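Local structure of intracellular sulfur oxidation protein DsrF (Allochromatium vinosum, 2HY5) at residues 92-97 with 113-118; 8-13 with 27-32; 53-58 with 62-67; 46-51 with 84-89; 78-83 with 98-103. The protein is of uncertain function but could take part in the oxidation of intracellular sulfur, as one component of the DsrEFH complex. One frame throughout, in Å; residues are numbered along the deposited sequence.

Interaction 1: residues 92-97 with 113-118; sequences LTQDDL and NIVEVI
Gln94 bonds to Val115 O on strand 115-118, outermost in the sheet of this chain, from a turn shaped by its neighbours. Thr93 OG1 accepts from the backbone N of Asp95, forming an ST turn, and Thr93 N gives its own hydrogen to Asp96 OD1; hydroxyl and carboxylate are acceptors that take up backbone N-H groups of the short 3-10 turn 94-96. Gln94 then reaches across, CG anti to its backbone N (chi1 176°) and the chain bent at chi2. Its NE2 donates to Val115 O at 2.9 Å; the acceptor lies near the amide plane of Gln94, whereas NE2 stands well above the carbonyl plane of Val115. The loop after helix 84-89 thereby comes to rest against the parallel sheet. Val117 CG2 lies 3.7 Å from Gln94 OE1, an aliphatic branch alongside the amide. A water accepts from both Gln94 NE2 (3.1 Å) and Asn113 ND2, while Asn113 OD1 makes an Asx turn with Val115 N and also receives Ile100 N.

Interaction 2: residues 8-13 with 27-32; sequences FMYLNR and EVVLIG
The Tyr10 ring carries Val29 on one face and Val28 at its edge, and it stacks with the ring of Phe134 on the neighbouring strand 132-135. Val29 CG2 sits over the face, 3.8 Å from the ring centroid and 16° off the normal, a CH-pi contact displaced toward the CG and CD1 side of the ring. Val28 CG1 instead comes in near the ring plane and touches Tyr10 CE1 at 3.6 Å. Both valines have the same rotamer, but their successive places round the helix make Val28 offer CG1, anti to its backbone N (chi1 -178°), and Val29 offer CG2, anti to its carbonyl carbon. Strand 7-12 and helix 21-32 are the first two elements of a beta-alpha-beta unit completed by strand 38-43, and their short segments run nearly antiparallel, axes 10.3 Å apart. Tyr10 is long enough to span that distance. Its OH ends 4.1 Å from Gly32 CA, where a residue without a side chain leaves room for the hydroxyl; this buried OH has no polar partner in the model. Leu112 of the DsrE chain also packs on Val28.

Interaction 3: residues 53-58 with 62-67; sequences RGQDTK and MKNFSP
This contact draws together the two arms of a long irregular loop that links strand 38-43 to strand 79-83; it is centred about 16 Å from the chain's centre and touches both the DsrH and the DsrE chains. With neither arm a regular strand or helix, side chains do much of the joining. Thr57 and Met62 meet through the hydroxyl: Thr57 OG1 donates to Met62 O at 2.5 Å, a value so short that it is to be read with caution, at a C=O...O angle of 147° and tilted from the carbonyl plane. A chi1 of 64° places OG1 between the backbone N and the carbonyl carbon of Thr57, while its methyl CG2 packs beside Asn64 CA at 3.9 Å. A threonine suits the spot because it supplies a donor and an apolar branch from one carbon. Farther along, Gln55 stretches out beyond CG and brings OE1 to 3.3 Å from Ser66 CB; that oxygen is also hydrogen-bonded to Tyr17 OH, and NE2 to Thr52 OG1. Gln55 N donates to a water that makes a weak bond with Ser66 OG. Lys63 forms a salt bridge with Asp56 of the DsrE chain, while Gln55 and Thr57 pack on Ala68 of DsrH. Polar links, one of them through water, probably do much to hold the two arms together, beside the packing of Phe65 on Tyr17 and Trp23.

Interaction 4: residues 46-51 with 84-89; sequences DGVYQL and RDSLEA
A small, buried apolar contact sets the helical turns of 46-51, just after strand 38-43, against helix 84-89, which follows strand 79-83. Val48 carries it alone from its side. Its CG1 touches Ser86 CB at 3.6 Å, and its CB lies 3.9 Å from Leu87 CD2, the two side chains meeting at a slant. The Val48 torsion (chi1 -56°) sets CG1 anti to the carbonyl carbon and leaves CG2 also near the leucine methyl, so a compact branched residue fills the angle between two helix neighbours. Ser86 meets valine with its CB while its OG is turned to other work, bonded to Asp83 OD2 and to Asp45 N. Leu87 is long enough to reach Val48 from a position directed partly past it. Val82 of strand 79-83 lies against both Val48 and Leu87, and Asp46 is salt-bridged to Arg90. Segments that follow adjacent parallel strands and pack together beyond their C-terminal ends are a familiar feature of alpha/beta folds built on a parallel sheet.

Interaction 5: residues 78-83 with 98-103; sequences RRIYVD and VEIAFE
Arg78 lays the aliphatic part of its side chain over the Phe102 ring. Its CD stands 3.6 Å from the ring centroid and only 4° off the normal, a CH-pi contact. CB already lies 3.8 Å from Phe102 CE2; with CG anti to the backbone N, the bend at chi2 (67°) brings CD over the ring's centre. The guanidinium continues past the ring, its plane 30° from it, with NH1 3.8 Å from Phe102 CE1 and in a weak, long ion pair with Glu109. Chi1 of Phe102 carries the ring across to Arg78, and chi2 turns its face to CD. Deeper in, Ile80 and Ile100 meet CD1 to CD1 at 3.5 Å, crossing at about a right angle. With CG1 anti to the carbonyl carbon and CD1 extended, each projects an apolar methyl that suits a buried, water-excluding place between strand and loop. Strand 79-83 lies between strands 38-43 and 115-118, with Ile114 on Ile80 and Val115 on Ile100; strand 102-103 pairs antiparallel with 110-111, outside the parallel sheet.

How the interactions relate
Along the chain, interaction 2 comes first, and interaction 3 falls between the two segments of interaction 4, whose second segment lies between those of interaction 5. Interactions 1 and 5 also alternate; their centres are about 8 Å apart, and they lie on neighbouring strands of one sheet, 115-118 and 79-83. Interaction 4 lies about 9 Å from interaction 1, between centres, tied to it by probable backbone hydrogen bonds such as Leu92 N to Leu87 O. Interaction 2 belongs to the same sheet but sits about 18 Å from interaction 1, across the chain's centre. The loops of interactions 1, 3 and 4 touch one another, and through residues such as Asp96, Asp56 and Tyr49 they also contact DsrH.

Interaction 1: residues 92-97 with 113-118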
# COMPACT_ATOMS: atom_id res chain seq x y z
N LEU B 92 -12.79 21.81 1.25
CA LEU B 92 -11.72 22.71 1.64
C LEU B 92 -11.66 23.92 0.72
O LEU B 92 -12.15 23.88 -0.41
CB LEU B 92 -10.37 21.99 1.60
CG LEU B 92 -10.18 20.75 2.47
CD1 LEU B 92 -8.80 20.18 2.20
CD2 LEU B 92 -10.33 21.11 3.94
N THR B 93 -11.06 25.00 1.21
CA THR B 93 -10.89 26.21 0.42
C THR B 93 -9.43 26.57 0.60
O THR B 93 -8.74 25.98 1.43
CB THR B 93 -11.77 27.36 0.94
OG1 THR B 93 -11.28 27.82 2.21
CG2 THR B 93 -13.21 26.89 1.11
N GLN B 94 -8.94 27.54 -0.17
CA GLN B 94 -7.53 27.90 -0.04
C GLN B 94 -7.23 28.39 1.38
O GLN B 94 -6.08 28.35 1.83
CB GLN B 94 -7.14 28.96 -1.07
CG GLN B 94 -5.70 29.45 -0.91
CD GLN B 94 -5.03 29.77 -2.24
OE1 GLN B 94 -5.61 30.42 -3.11
NE2 GLN B 94 -3.78 29.34 -2.39
N ASP B 95 -8.27 28.82 2.10
CA ASP B 95 -8.09 29.30 3.47
C ASP B 95 -7.68 28.18 4.42
O ASP B 95 -7.21 28.44 5.53
CB ASP B 95 -9.38 29.96 3.97
CG ASP B 95 -9.54 31.38 3.47
OD1 ASP B 95 -9.50 31.60 2.24
OD2 ASP B 95 -9.71 32.29 4.32
N ASP B 96 -7.86 26.93 3.99
CA ASP B 96 -7.50 25.78 4.82
C ASP B 96 -6.06 25.34 4.61
O ASP B 96 -5.55 24.47 5.32
CB ASP B 96 -8.41 24.59 4.51
CG ASP B 96 -9.84 24.81 4.97
OD1 ASP B 96 -10.74 24.86 4.11
OD2 ASP B 96 -10.05 24.91 6.20
N LEU B 97 -5.40 25.95 3.63
CA LEU B 97 -4.03 25.58 3.30
C LEU B 97 -3.00 26.56 3.83
O LEU B 97 -3.31 27.72 4.10
CB LEU B 97 -3.89 25.46 1.78
CG LEU B 97 -4.98 24.63 1.11
CD1 LEU B 97 -4.80 24.67 -0.39
CD2 LEU B 97 -4.94 23.19 1.63
N ASN B 113 2.62 34.41 -0.55
CA ASN B 113 2.14 33.07 -0.87
C ASN B 113 2.13 32.82 -2.36
O ASN B 113 1.58 33.61 -3.13
CB ASN B 113 0.73 32.87 -0.29
CG ASN B 113 0.21 31.45 -0.50
OD1 ASN B 113 0.98 30.50 -0.63
ND2 ASN B 113 -1.11 31.31 -0.52
N ILE B 114 2.75 31.72 -2.78
CA ILE B 114 2.78 31.38 -4.18
C ILE B 114 1.92 30.16 -4.50
O ILE B 114 1.84 29.73 -5.65
CB ILE B 114 4.23 31.15 -4.68
CG1 ILE B 114 5.01 30.26 -3.70
CG2 ILE B 114 4.94 32.49 -4.82
CD1 ILE B 114 4.51 28.85 -3.60
N VAL B 115 1.27 29.60 -3.49
CA VAL B 115 0.40 28.45 -3.71
C VAL B 115 -0.77 28.91 -4.57
O VAL B 115 -1.51 29.83 -4.20
CB VAL B 115 -0.15 27.88 -2.39
CG1 VAL B 115 -1.14 26.76 -2.67
CG2 VAL B 115 1.00 27.35 -1.53
N GLU B 116 -0.92 28.28 -5.73
CA GLU B 116 -1.99 28.64 -6.65
C GLU B 116 -3.00 27.53 -6.90
O GLU B 116 -2.63 26.42 -7.25
CB GLU B 116 -1.39 29.08 -7.99
CG GLU B 116 -2.43 29.37 -9.05
CD GLU B 116 -1.82 29.93 -10.33
OE1 GLU B 116 -1.00 29.23 -10.96
OE2 GLU B 116 -2.17 31.07 -10.69
N VAL B 117 -4.27 27.86 -6.72
CA VAL B 117 -5.35 26.91 -6.95
C VAL B 117 -5.72 27.00 -8.43
O VAL B 117 -6.00 28.09 -8.95
CB VAL B 117 -6.57 27.24 -6.07
CG1 VAL B 117 -7.73 26.32 -6.40
CG2 VAL B 117 -6.19 27.12 -4.61
N ILE B 118 -5.72 25.85 -9.11
CA ILE B 118 -6.03 25.81 -10.54
C ILE B 118 -7.10 24.81 -10.93
O ILE B 118 -7.36 23.84 -10.20
CB ILE B 118 -4.77 25.49 -11.36
CG1 ILE B 118 -4.15 24.17 -10.89
CG2 ILE B 118 -3.78 26.64 -11.24
CD1 ILE B 118 -3.01 23.66 -11.78
O HOH W 1 -2.31 28.91 0.31

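Interaction 2: residues 8-13 with 27-32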
# COMPACT_ATOMS: atom_id res chain seq x y z
N PHE B 8 10.39 19.50 -14.68
CA PHE B 8 10.06 18.41 -13.77
C PHE B 8 8.80 18.68 -12.97
O PHE B 8 8.65 19.76 -12.39
CB PHE B 8 11.21 18.16 -12.79
CG PHE B 8 12.41 17.49 -13.40
CD1 PHE B 8 13.59 17.38 -12.68
CD2 PHE B 8 12.35 16.94 -14.68
CE1 PHE B 8 14.71 16.75 -13.23
CE2 PHE B 8 13.46 16.30 -15.23
CZ PHE B 8 14.63 16.20 -14.50
N MET B 9 7.90 17.71 -12.92
CA MET B 9 6.67 17.83 -12.14
C MET B 9 6.71 16.83 -11.00
O MET B 9 7.08 15.68 -11.20
CB MET B 9 5.42 17.55 -12.99
CG MET B 9 4.13 17.49 -12.15
SD MET B 9 2.62 17.07 -13.05
CE MET B 9 2.25 18.62 -13.79
N TYR B 10 6.34 17.28 -9.81
CA TYR B 10 6.28 16.42 -8.64
C TYR B 10 4.80 16.25 -8.36
O TYR B 10 4.14 17.19 -7.90
CB TYR B 10 6.98 17.09 -7.46
CG TYR B 10 8.48 17.13 -7.62
CD1 TYR B 10 9.26 16.05 -7.21
CD2 TYR B 10 9.11 18.22 -8.22
CE1 TYR B 10 10.64 16.06 -7.39
CE2 TYR B 10 10.50 18.23 -8.41
CZ TYR B 10 11.25 17.14 -7.98
OH TYR B 10 12.62 17.14 -8.16
N LEU B 11 4.27 15.07 -8.65
CA LEU B 11 2.86 14.76 -8.47
C LEU B 11 2.54 14.15 -7.11
O LEU B 11 2.80 12.97 -6.88
CB LEU B 11 2.40 13.82 -9.58
CG LEU B 11 0.94 13.36 -9.58
CD1 LEU B 11 0.02 14.55 -9.73
CD2 LEU B 11 0.73 12.37 -10.73
N ASN B 12 1.96 14.96 -6.23
CA ASN B 12 1.58 14.54 -4.89
C ASN B 12 0.09 14.23 -4.82
O ASN B 12 -0.73 15.13 -5.00
CB ASN B 12 1.93 15.63 -3.88
CG ASN B 12 3.42 15.79 -3.70
OD1 ASN B 12 4.12 14.82 -3.41
ND2 ASN B 12 3.91 17.01 -3.85
N ARG B 13 -0.26 12.98 -4.54
CA ARG B 13 -1.66 12.58 -4.48
C ARG B 13 -2.08 11.85 -3.21
O ARG B 13 -3.24 11.47 -3.08
CB ARG B 13 -1.98 11.69 -5.69
CG ARG B 13 -1.90 12.40 -7.03
CD ARG B 13 -2.23 11.45 -8.18
NE ARG B 13 -3.53 10.81 -7.99
CZ ARG B 13 -3.70 9.50 -7.84
NH1 ARG B 13 -2.66 8.68 -7.86
NH2 ARG B 13 -4.92 9.01 -7.66
N GLU B 27 11.21 15.32 0.38
CA GLU B 27 12.66 15.21 0.44
C GLU B 27 13.29 15.32 -0.95
O GLU B 27 14.35 15.92 -1.12
CB GLU B 27 13.06 13.86 1.07
CG GLU B 27 12.88 13.79 2.57
CD GLU B 27 14.03 14.43 3.33
OE1 GLU B 27 14.65 13.73 4.16
OE2 GLU B 27 14.31 15.63 3.09
N VAL B 28 12.63 14.75 -1.96
CA VAL B 28 13.13 14.79 -3.33
C VAL B 28 13.10 16.21 -3.88
O VAL B 28 14.02 16.64 -4.58
CB VAL B 28 12.31 13.87 -4.27
CG1 VAL B 28 12.91 13.91 -5.67
CG2 VAL B 28 12.32 12.44 -3.74
N VAL B 29 12.03 16.94 -3.58
CA VAL B 29 11.91 18.31 -4.06
C VAL B 29 13.06 19.16 -3.53
O VAL B 29 13.65 19.94 -4.28
CB VAL B 29 10.57 18.95 -3.62
CG1 VAL B 29 10.52 20.41 -4.06
CG2 VAL B 29 9.41 18.18 -4.23
N LEU B 30 13.38 19.01 -2.25
CA LEU B 30 14.46 19.78 -1.64
C LEU B 30 15.80 19.44 -2.29
O LEU B 30 16.61 20.32 -2.58
CB LEU B 30 14.53 19.50 -0.14
CG LEU B 30 13.26 19.79 0.67
CD1 LEU B 30 13.52 19.51 2.15
CD2 LEU B 30 12.83 21.23 0.47
N ILE B 31 16.02 18.15 -2.53
CA ILE B 31 17.25 17.68 -3.16
C ILE B 31 17.36 18.18 -4.60
O ILE B 31 18.42 18.62 -5.04
CB ILE B 31 17.32 16.13 -3.16
CG1 ILE B 31 17.53 15.62 -1.73
CG2 ILE B 31 18.43 15.65 -4.08
CD1 ILE B 31 18.87 15.99 -1.12
N GLY B 32 16.25 18.11 -5.32
CA GLY B 32 16.24 18.54 -6.71
C GLY B 32 16.51 20.02 -6.92
O GLY B 32 16.86 20.44 -8.02

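Interaction 3: residues 53-58 with 62-67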
# COMPACT_ATOMS: atom_id res chain seq x y z
N ARG B 53 -3.33 23.58 7.08
CA ARG B 53 -2.69 24.38 8.11
C ARG B 53 -3.06 23.86 9.49
O ARG B 53 -4.06 23.17 9.67
CB ARG B 53 -3.13 25.84 7.97
CG ARG B 53 -4.60 26.07 8.23
CD ARG B 53 -5.11 27.40 7.68
NE ARG B 53 -4.35 28.55 8.16
CZ ARG B 53 -3.26 29.03 7.57
NH1 ARG B 53 -2.78 28.45 6.47
NH2 ARG B 53 -2.64 30.09 8.07
N GLY B 54 -2.22 24.18 10.47
CA GLY B 54 -2.49 23.77 11.84
C GLY B 54 -2.33 22.32 12.23
O GLY B 54 -2.98 21.85 13.16
N GLN B 55 -1.46 21.59 11.53
CA GLN B 55 -1.24 20.19 11.85
C GLN B 55 -0.52 20.11 13.20
O GLN B 55 0.42 20.86 13.45
CB GLN B 55 -0.40 19.53 10.76
CG GLN B 55 -1.15 19.31 9.45
CD GLN B 55 -0.26 18.79 8.35
OE1 GLN B 55 0.86 18.34 8.60
NE2 GLN B 55 -0.76 18.83 7.12
N ASP B 56 -0.98 19.21 14.06
CA ASP B 56 -0.40 19.00 15.40
C ASP B 56 -0.27 17.49 15.59
O ASP B 56 -1.26 16.79 15.81
CB ASP B 56 -1.32 19.59 16.47
CG ASP B 56 -0.80 19.35 17.88
OD1 ASP B 56 -1.41 19.89 18.83
OD2 ASP B 56 0.21 18.64 18.04
N THR B 57 0.97 17.00 15.54
CA THR B 57 1.24 15.56 15.64
C THR B 57 1.65 14.99 16.99
O THR B 57 2.03 13.82 17.07
CB THR B 57 2.32 15.17 14.64
OG1 THR B 57 3.55 15.83 15.00
CG2 THR B 57 1.92 15.59 13.23
N LYS B 58 1.59 15.77 18.06
CA LYS B 58 1.99 15.25 19.36
C LYS B 58 1.16 14.05 19.81
O LYS B 58 1.65 13.18 20.53
CB LYS B 58 1.91 16.37 20.41
CG LYS B 58 2.92 17.49 20.18
CD LYS B 58 2.89 18.50 21.31
CE LYS B 58 3.94 19.58 21.10
NZ LYS B 58 3.95 20.57 22.21
N MET B 62 4.56 11.32 16.21
CA MET B 62 5.39 11.53 15.02
C MET B 62 5.82 12.99 14.91
O MET B 62 5.13 13.88 15.41
CB MET B 62 4.62 11.21 13.74
CG MET B 62 4.36 9.75 13.48
SD MET B 62 3.59 9.64 11.86
CE MET B 62 5.03 9.69 10.80
N LYS B 63 6.94 13.23 14.24
CA LYS B 63 7.41 14.59 14.06
C LYS B 63 6.52 15.26 13.03
O LYS B 63 6.12 14.65 12.04
CB LYS B 63 8.85 14.61 13.56
CG LYS B 63 9.38 16.01 13.27
CD LYS B 63 10.72 15.96 12.56
CE LYS B 63 11.18 17.35 12.16
NZ LYS B 63 12.38 17.30 11.29
N ASN B 64 6.19 16.52 13.29
CA ASN B 64 5.35 17.31 12.40
C ASN B 64 6.28 17.87 11.31
O ASN B 64 7.10 18.74 11.59
CB ASN B 64 4.71 18.44 13.22
CG ASN B 64 3.75 19.29 12.41
OD1 ASN B 64 2.98 20.06 12.98
ND2 ASN B 64 3.80 19.17 11.09
N PHE B 65 6.16 17.37 10.08
CA PHE B 65 7.02 17.86 9.01
C PHE B 65 6.40 18.95 8.15
O PHE B 65 7.03 19.44 7.21
CB PHE B 65 7.48 16.70 8.10
CG PHE B 65 6.37 16.04 7.33
CD1 PHE B 65 5.64 14.99 7.88
CD2 PHE B 65 6.07 16.44 6.03
CE1 PHE B 65 4.63 14.35 7.15
CE2 PHE B 65 5.06 15.82 5.29
CZ PHE B 65 4.34 14.77 5.85
N SER B 66 5.18 19.35 8.49
CA SER B 66 4.48 20.39 7.73
C SER B 66 5.27 21.68 7.52
O SER B 66 5.20 22.29 6.46
CB SER B 66 3.13 20.71 8.38
OG SER B 66 3.30 21.31 9.65
N PRO B 67 6.04 22.13 8.54
CA PRO B 67 6.80 23.37 8.37
C PRO B 67 7.70 23.38 7.13
O PRO B 67 7.95 24.43 6.53
CB PRO B 67 7.61 23.45 9.66
CG PRO B 67 6.68 22.83 10.66
CD PRO B 67 6.18 21.62 9.91
O HOH W 2 0.22 22.49 9.16

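Interaction 4: residues 46-51 with 84-89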
# COMPACT_ATOMS: atom_id res chain seq x y z
N ASP B 46 -5.99 13.36 -2.76
CA ASP B 46 -5.65 13.49 -1.34
C ASP B 46 -4.36 14.25 -1.09
O ASP B 46 -4.04 14.58 0.05
CB ASP B 46 -5.58 12.11 -0.66
CG ASP B 46 -6.95 11.55 -0.32
OD1 ASP B 46 -7.94 12.32 -0.34
OD2 ASP B 46 -7.03 10.34 -0.01
N GLY B 47 -3.63 14.53 -2.16
CA GLY B 47 -2.40 15.28 -2.01
C GLY B 47 -2.66 16.68 -1.49
O GLY B 47 -1.79 17.30 -0.86
N VAL B 48 -3.86 17.21 -1.73
CA VAL B 48 -4.16 18.55 -1.25
C VAL B 48 -4.16 18.59 0.28
O VAL B 48 -3.98 19.64 0.88
CB VAL B 48 -5.53 19.07 -1.78
CG1 VAL B 48 -5.55 19.00 -3.31
CG2 VAL B 48 -6.67 18.26 -1.19
N TYR B 49 -4.34 17.43 0.91
CA TYR B 49 -4.34 17.35 2.37
C TYR B 49 -2.94 17.58 2.92
O TYR B 49 -2.77 17.87 4.11
CB TYR B 49 -4.87 15.99 2.81
CG TYR B 49 -6.38 15.87 2.84
CD1 TYR B 49 -7.02 14.74 2.34
CD2 TYR B 49 -7.17 16.88 3.40
CE1 TYR B 49 -8.40 14.60 2.41
CE2 TYR B 49 -8.55 16.75 3.48
CZ TYR B 49 -9.16 15.61 2.99
OH TYR B 49 -10.52 15.47 3.09
N GLN B 50 -1.93 17.42 2.07
CA GLN B 50 -0.56 17.63 2.52
C GLN B 50 -0.32 19.09 2.91
O GLN B 50 0.59 19.39 3.68
CB GLN B 50 0.43 17.24 1.41
CG GLN B 50 0.50 15.75 1.12
CD GLN B 50 1.58 15.43 0.10
OE1 GLN B 50 2.58 16.14 -0.00
NE2 GLN B 50 1.41 14.34 -0.64
N LEU B 51 -1.14 19.99 2.38
CA LEU B 51 -0.97 21.41 2.66
C LEU B 51 -1.90 22.03 3.70
O LEU B 51 -1.97 23.24 3.79
CB LEU B 51 -1.08 22.21 1.36
CG LEU B 51 -0.05 21.92 0.28
CD1 LEU B 51 -0.33 22.81 -0.93
CD2 LEU B 51 1.35 22.19 0.81
N ARG B 84 -8.26 22.60 -7.84
CA ARG B 84 -9.47 23.14 -7.22
C ARG B 84 -10.58 22.11 -7.01
O ARG B 84 -11.31 22.17 -6.02
CB ARG B 84 -10.01 24.33 -8.03
CG ARG B 84 -10.80 23.98 -9.28
CD ARG B 84 -11.09 25.25 -10.09
NE ARG B 84 -11.90 26.23 -9.36
CZ ARG B 84 -13.23 26.20 -9.28
NH1 ARG B 84 -13.91 25.25 -9.90
NH2 ARG B 84 -13.87 27.13 -8.59
N ASP B 85 -10.72 21.16 -7.93
CA ASP B 85 -11.76 20.15 -7.80
C ASP B 85 -11.51 19.26 -6.58
O ASP B 85 -12.45 18.87 -5.89
CB ASP B 85 -11.84 19.31 -9.07
CG ASP B 85 -12.36 20.11 -10.25
OD1 ASP B 85 -12.27 19.62 -11.40
OD2 ASP B 85 -12.88 21.23 -10.03
N SER B 86 -10.24 18.96 -6.33
CA SER B 86 -9.87 18.13 -5.19
C SER B 86 -10.21 18.83 -3.88
O SER B 86 -10.68 18.21 -2.93
CB SER B 86 -8.37 17.82 -5.24
OG SER B 86 -8.07 17.06 -6.40
N LEU B 87 -9.97 20.14 -3.83
CA LEU B 87 -10.27 20.92 -2.64
C LEU B 87 -11.77 20.89 -2.37
O LEU B 87 -12.20 20.65 -1.24
CB LEU B 87 -9.83 22.37 -2.81
CG LEU B 87 -8.33 22.68 -2.79
CD1 LEU B 87 -8.12 24.18 -2.99
CD2 LEU B 87 -7.74 22.24 -1.45
N GLU B 88 -12.57 21.13 -3.40
CA GLU B 88 -14.02 21.13 -3.27
C GLU B 88 -14.57 19.79 -2.81
O GLU B 88 -15.44 19.73 -1.94
CB GLU B 88 -14.67 21.51 -4.61
CG GLU B 88 -16.20 21.49 -4.58
CD GLU B 88 -16.81 21.73 -5.95
OE1 GLU B 88 -16.54 20.94 -6.88
OE2 GLU B 88 -17.57 22.71 -6.09
N ALA B 89 -14.07 18.71 -3.41
CA ALA B 89 -14.53 17.38 -3.05
C ALA B 89 -14.28 17.10 -1.57
O ALA B 89 -14.95 16.26 -0.97
CB ALA B 89 -13.82 16.34 -3.92

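Interaction 5: residues 78-83 with 98-103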
# COMPACT_ATOMS: atom_id res chain seq x y z
N ARG B 78 9.01 28.01 -7.26
CA ARG B 78 8.12 29.13 -7.51
C ARG B 78 6.72 28.67 -7.92
O ARG B 78 5.73 29.36 -7.67
CB ARG B 78 8.72 30.00 -8.62
CG ARG B 78 7.85 31.15 -9.12
CD ARG B 78 7.64 32.21 -8.06
NE ARG B 78 7.02 33.41 -8.59
CZ ARG B 78 7.62 34.28 -9.40
NH1 ARG B 78 8.88 34.09 -9.76
NH2 ARG B 78 6.97 35.34 -9.84
N ARG B 79 6.66 27.49 -8.54
CA ARG B 79 5.39 26.95 -9.01
C ARG B 79 4.82 25.81 -8.17
O ARG B 79 5.26 24.67 -8.27
CB ARG B 79 5.55 26.47 -10.46
CG ARG B 79 5.98 27.56 -11.42
CD ARG B 79 5.02 28.74 -11.38
NE ARG B 79 5.45 29.83 -12.25
CZ ARG B 79 4.83 31.00 -12.34
NH1 ARG B 79 3.76 31.24 -11.61
NH2 ARG B 79 5.29 31.93 -13.17
N ILE B 80 3.84 26.14 -7.35
CA ILE B 80 3.17 25.17 -6.49
C ILE B 80 1.69 25.26 -6.83
O ILE B 80 1.07 26.31 -6.68
CB ILE B 80 3.40 25.50 -5.00
CG1 ILE B 80 4.90 25.38 -4.69
CG2 ILE B 80 2.59 24.57 -4.12
CD1 ILE B 80 5.26 25.70 -3.26
N TYR B 81 1.13 24.16 -7.32
CA TYR B 81 -0.27 24.12 -7.74
C TYR B 81 -1.14 23.18 -6.93
O TYR B 81 -0.70 22.12 -6.50
CB TYR B 81 -0.37 23.73 -9.21
CG TYR B 81 0.43 24.60 -10.14
CD1 TYR B 81 1.66 24.18 -10.65
CD2 TYR B 81 -0.05 25.85 -10.53
CE1 TYR B 81 2.39 24.98 -11.53
CE2 TYR B 81 0.67 26.66 -11.40
CZ TYR B 81 1.88 26.22 -11.90
OH TYR B 81 2.59 27.02 -12.76
N VAL B 82 -2.41 23.57 -6.77
CA VAL B 82 -3.38 22.77 -6.03
C VAL B 82 -4.64 22.66 -6.87
O VAL B 82 -5.19 23.67 -7.32
CB VAL B 82 -3.72 23.43 -4.68
CG1 VAL B 82 -4.71 22.56 -3.91
CG2 VAL B 82 -2.45 23.63 -3.87
N ASP B 83 -5.10 21.43 -7.10
CA ASP B 83 -6.29 21.16 -7.90
C ASP B 83 -7.56 21.66 -7.21
O ASP B 83 -7.90 21.18 -6.14
CB ASP B 83 -6.40 19.66 -8.18
CG ASP B 83 -7.57 19.32 -9.08
OD1 ASP B 83 -7.60 19.82 -10.22
OD2 ASP B 83 -8.46 18.56 -8.63
N VAL B 98 -1.77 26.08 3.97
CA VAL B 98 -0.69 26.92 4.45
C VAL B 98 -0.25 27.85 3.32
O VAL B 98 -0.49 27.58 2.14
CB VAL B 98 0.54 26.08 4.88
CG1 VAL B 98 0.16 25.14 6.01
CG2 VAL B 98 1.09 25.31 3.69
N GLU B 99 0.38 28.95 3.70
CA GLU B 99 0.89 29.89 2.71
C GLU B 99 2.37 29.57 2.56
O GLU B 99 3.04 29.21 3.52
CB GLU B 99 0.72 31.33 3.21
CG GLU B 99 -0.73 31.76 3.35
CD GLU B 99 -0.86 33.21 3.75
OE1 GLU B 99 -0.41 33.57 4.86
OE2 GLU B 99 -1.42 34.00 2.96
N ILE B 100 2.87 29.67 1.33
CA ILE B 100 4.27 29.40 1.06
C ILE B 100 4.87 30.64 0.41
O ILE B 100 4.53 30.98 -0.73
CB ILE B 100 4.41 28.18 0.13
CG1 ILE B 100 3.84 26.94 0.82
CG2 ILE B 100 5.88 27.97 -0.25
CD1 ILE B 100 3.88 25.67 -0.02
N ALA B 101 5.75 31.30 1.14
CA ALA B 101 6.39 32.53 0.67
C ALA B 101 7.50 32.28 -0.35
O ALA B 101 8.06 31.19 -0.42
CB ALA B 101 6.95 33.31 1.85
N PHE B 102 7.79 33.30 -1.13
CA PHE B 102 8.84 33.23 -2.14
C PHE B 102 9.50 34.58 -2.29
O PHE B 102 8.82 35.59 -2.50
CB PHE B 102 8.26 32.78 -3.49
CG PHE B 102 9.27 32.76 -4.62
CD1 PHE B 102 9.57 33.92 -5.33
CD2 PHE B 102 9.94 31.59 -4.95
CE1 PHE B 102 10.52 33.91 -6.35
CE2 PHE B 102 10.89 31.56 -5.97
CZ PHE B 102 11.18 32.73 -6.67
N GLU B 103 10.82 34.61 -2.17
CA GLU B 103 11.55 35.86 -2.32
C GLU B 103 12.83 35.60 -3.09
O GLU B 103 13.50 34.58 -2.89
CB GLU B 103 11.86 36.49 -0.96
CG GLU B 103 12.95 35.79 -0.17
CD GLU B 103 13.39 36.59 1.03
OE1 GLU B 103 14.31 36.14 1.75
OE2 GLU B 103 12.83 37.69 1.26